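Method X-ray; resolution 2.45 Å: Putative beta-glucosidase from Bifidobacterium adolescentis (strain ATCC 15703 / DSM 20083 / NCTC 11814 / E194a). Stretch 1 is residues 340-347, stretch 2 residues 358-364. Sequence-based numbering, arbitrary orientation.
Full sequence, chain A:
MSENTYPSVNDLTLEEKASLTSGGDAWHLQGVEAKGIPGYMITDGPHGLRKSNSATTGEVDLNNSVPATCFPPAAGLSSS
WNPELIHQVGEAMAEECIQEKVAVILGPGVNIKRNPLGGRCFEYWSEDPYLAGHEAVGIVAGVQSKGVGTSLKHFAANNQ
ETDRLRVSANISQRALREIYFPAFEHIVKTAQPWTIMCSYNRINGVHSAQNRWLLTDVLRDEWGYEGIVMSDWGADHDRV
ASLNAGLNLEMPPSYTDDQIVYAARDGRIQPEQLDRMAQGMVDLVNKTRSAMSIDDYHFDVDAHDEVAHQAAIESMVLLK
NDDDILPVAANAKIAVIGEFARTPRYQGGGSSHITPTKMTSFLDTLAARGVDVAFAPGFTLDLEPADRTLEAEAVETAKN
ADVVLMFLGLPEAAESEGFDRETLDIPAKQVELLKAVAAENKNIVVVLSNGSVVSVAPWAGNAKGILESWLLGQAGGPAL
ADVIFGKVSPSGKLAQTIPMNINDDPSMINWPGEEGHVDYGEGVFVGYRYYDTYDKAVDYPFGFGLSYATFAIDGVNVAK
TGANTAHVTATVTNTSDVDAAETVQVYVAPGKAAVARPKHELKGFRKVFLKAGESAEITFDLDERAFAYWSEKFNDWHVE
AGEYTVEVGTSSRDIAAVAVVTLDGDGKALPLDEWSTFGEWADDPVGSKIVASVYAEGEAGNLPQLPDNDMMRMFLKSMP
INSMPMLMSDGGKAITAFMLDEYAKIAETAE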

# COMPACT_ATOMS: atom_id res chain seq x y z
N PHE A 340 -21.77 12.98 -2.25
CA PHE A 340 -20.46 12.86 -1.63
C PHE A 340 -19.94 14.21 -1.15
O PHE A 340 -19.12 14.27 -0.23
CB PHE A 340 -19.46 12.24 -2.61
CG PHE A 340 -19.75 10.81 -2.97
CD1 PHE A 340 -19.50 9.79 -2.06
CD2 PHE A 340 -20.25 10.48 -4.21
CE1 PHE A 340 -19.76 8.47 -2.40
CE2 PHE A 340 -20.51 9.17 -4.55
CZ PHE A 340 -20.27 8.16 -3.64
N ALA A 341 -20.39 15.30 -1.77
CA ALA A 341 -19.93 16.62 -1.36
C ALA A 341 -20.51 17.04 -0.02
O ALA A 341 -19.88 17.82 0.70
CB ALA A 341 -20.29 17.65 -2.43
N ARG A 342 -21.69 16.55 0.33
CA ARG A 342 -22.29 16.83 1.63
C ARG A 342 -22.06 15.71 2.64
O ARG A 342 -21.80 15.99 3.81
CB ARG A 342 -23.78 17.13 1.48
CG ARG A 342 -24.47 17.46 2.78
CD ARG A 342 -25.92 17.82 2.55
NE ARG A 342 -26.61 16.88 1.68
CZ ARG A 342 -27.89 16.99 1.35
NH1 ARG A 342 -28.61 17.99 1.84
NH2 ARG A 342 -28.45 16.10 0.55
N THR A 343 -22.15 14.45 2.21
CA THR A 343 -21.89 13.30 3.07
C THR A 343 -20.64 12.61 2.54
O THR A 343 -20.73 11.72 1.69
CB THR A 343 -23.07 12.33 3.09
OG1 THR A 343 -24.28 13.06 3.36
CG2 THR A 343 -22.86 11.28 4.17
N PRO A 344 -19.45 13.00 2.99
CA PRO A 344 -18.22 12.51 2.36
C PRO A 344 -17.95 11.06 2.69
O PRO A 344 -18.27 10.57 3.78
CB PRO A 344 -17.14 13.42 2.94
CG PRO A 344 -17.69 13.84 4.26
CD PRO A 344 -19.17 13.98 4.06
N ARG A 345 -17.36 10.36 1.73
CA ARG A 345 -16.78 9.04 1.94
C ARG A 345 -15.27 9.20 1.96
O ARG A 345 -14.65 9.50 0.93
CB ARG A 345 -17.22 8.05 0.87
CG ARG A 345 -16.52 6.71 1.02
CD ARG A 345 -17.35 5.54 0.56
NE ARG A 345 -16.71 4.28 0.95
CZ ARG A 345 -15.70 3.72 0.29
NH1 ARG A 345 -15.20 4.31 -0.79
NH2 ARG A 345 -15.18 2.58 0.71
N TYR A 346 -14.67 8.98 3.13
CA TYR A 346 -13.26 9.29 3.34
C TYR A 346 -12.47 8.18 4.03
O TYR A 346 -11.27 8.37 4.26
CB TYR A 346 -13.12 10.57 4.17
CG TYR A 346 -13.70 10.45 5.57
CD1 TYR A 346 -15.06 10.61 5.79
CD2 TYR A 346 -12.89 10.18 6.66
CE1 TYR A 346 -15.60 10.50 7.06
CE2 TYR A 346 -13.42 10.07 7.94
CZ TYR A 346 -14.78 10.23 8.13
OH TYR A 346 -15.33 10.13 9.38
N GLN A 347 -13.08 7.05 4.35
CA GLN A 347 -12.36 5.92 4.93
C GLN A 347 -13.11 4.64 4.59
O GLN A 347 -14.02 4.63 3.76
CB GLN A 347 -12.17 6.09 6.45
CG GLN A 347 -13.46 6.34 7.23
CD GLN A 347 -13.23 6.31 8.74
OE1 GLN A 347 -12.42 5.53 9.25
NE2 GLN A 347 -13.96 7.15 9.47
N LYS A 358 -11.74 16.19 13.82
CA LYS A 358 -12.50 17.20 13.10
C LYS A 358 -12.65 16.75 11.65
O LYS A 358 -11.71 16.22 11.06
CB LYS A 358 -11.81 18.57 13.17
CG LYS A 358 -10.43 18.62 12.53
CD LYS A 358 -9.71 19.91 12.89
CE LYS A 358 -9.38 19.94 14.37
NZ LYS A 358 -8.88 21.28 14.79
N MET A 359 -13.85 16.93 11.10
CA MET A 359 -14.06 16.64 9.69
C MET A 359 -14.99 17.70 9.12
O MET A 359 -16.07 17.95 9.68
CB MET A 359 -14.64 15.24 9.50
CG MET A 359 -14.66 14.76 8.06
SD MET A 359 -16.19 15.11 7.20
CE MET A 359 -17.37 14.22 8.22
N THR A 360 -14.59 18.30 8.01
CA THR A 360 -15.38 19.31 7.32
C THR A 360 -15.56 18.89 5.87
O THR A 360 -14.57 18.69 5.15
CB THR A 360 -14.72 20.70 7.40
OG1 THR A 360 -14.61 21.10 8.78
CG2 THR A 360 -15.55 21.73 6.64
N SER A 361 -16.81 18.77 5.44
CA SER A 361 -17.09 18.32 4.09
C SER A 361 -16.65 19.37 3.07
O SER A 361 -16.25 20.48 3.40
CB SER A 361 -18.58 18.03 3.93
OG SER A 361 -19.34 19.23 4.01
N PHE A 362 -16.73 18.98 1.80
CA PHE A 362 -16.37 19.91 0.73
C PHE A 362 -17.33 21.09 0.69
O PHE A 362 -16.92 22.23 0.46
CB PHE A 362 -16.35 19.18 -0.61
CG PHE A 362 -15.84 20.02 -1.75
CD1 PHE A 362 -14.50 20.33 -1.86
CD2 PHE A 362 -16.72 20.50 -2.71
CE1 PHE A 362 -14.03 21.10 -2.91
CE2 PHE A 362 -16.26 21.28 -3.77
CZ PHE A 362 -14.91 21.58 -3.86
N LEU A 363 -18.62 20.83 0.93
CA LEU A 363 -19.61 21.90 0.95
C LEU A 363 -19.33 22.89 2.07
O LEU A 363 -19.27 24.11 1.85
CB LEU A 363 -21.02 21.32 1.09
CG LEU A 363 -21.64 20.69 -0.16
CD1 LEU A 363 -23.09 20.31 0.12
CD2 LEU A 363 -21.55 21.62 -1.36
N ASP A 364 -19.17 22.39 3.30
CA ASP A 364 -18.86 23.28 4.41
C ASP A 364 -17.52 23.97 4.22
O ASP A 364 -17.30 25.06 4.76
CB ASP A 364 -18.88 22.50 5.73
CG ASP A 364 -20.27 22.04 6.10
OD1 ASP A 364 -21.25 22.61 5.57
OD2 ASP A 364 -20.39 21.10 6.91

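The contact between residues 340-347 and 358-364 is small, burying 345 Å² in total, and is organised around A341, M359 and L363, the three residues that lose the most surface to the opposing stretch. The backbones come closest where A341 faces F362, with the two CA atoms 5.3 Å apart. Here the first stretch, whose residues 340-342 adopt helical backbone angles without the regular bonds, meets the start of a helix that begins at F362 and continues beyond D364.

A341 bonds through its carbonyl. A341 O accepts a hydrogen bond from the backbone amide of L363, with an N to O distance of 3.3 Å and an N-H...O angle of 159°; it is long but well directed, and it is the only hydrogen bond between the two stretches. The first-turn amides of a helix have no carbonyl from a preceding turn to pair with, so the acceptor for L363 N comes instead from the other stretch. The neighbouring amide of D364 is satisfied locally: S361, at the N-cap position, accepts from it through its side chain, with D364 N 3.2 Å from S361 OG and a nearly linear angle of 173°. The two bonds thus provide for successive amides at the helix start, one across the contact and one within the second stretch. S361 CB is directed toward the first stretch, where it lies 3.5 Å from A341 O and 3.8 Å from R342 O.

Beside the hydrogen bond, L363 packs its side chain against the same segment. L363 CG approaches A341 CB to 4.0 Å, and L363 CD1 reaches R342 CB at 3.5 Å. The latter contact uses the aliphatic base of the arginine: its CA-to-CB bond is directed away from the second stretch overall, yet CB still touches it; its guanidinium group plays no part here. At A341 a polar and an apolar contact thus lie side by side, the carbonyl bonding the L363 amide and the methyl packing against the leucine. F362 also starts out toward the first stretch, but with chi1 at -174° its ring leads away, and its share of the contact is correspondingly modest.

The other end of the contact is built on M359, which precedes the helix and points toward P344 and Y346. Its sulfur touches the proline ring, with M359 SD 3.5 Å from P344 CG, a close apolar contact between a polarizable thioether and a rigid ring. P344 also meets the cap residue, its CD lying 4.1 Å from S361 CB, and so links the methionine end of the contact to the helix start. M359 CG lies over one face of the Y346 ring, while M359 CE comes within 4.3 Å of Y346 CE1. M359 SD is 5.2 Å from the centroid of the Y346 ring and 30° off its normal, an oblique sulfur-aromatic arrangement. Packing alone holds this end, without a hydrogen bond between the stretches.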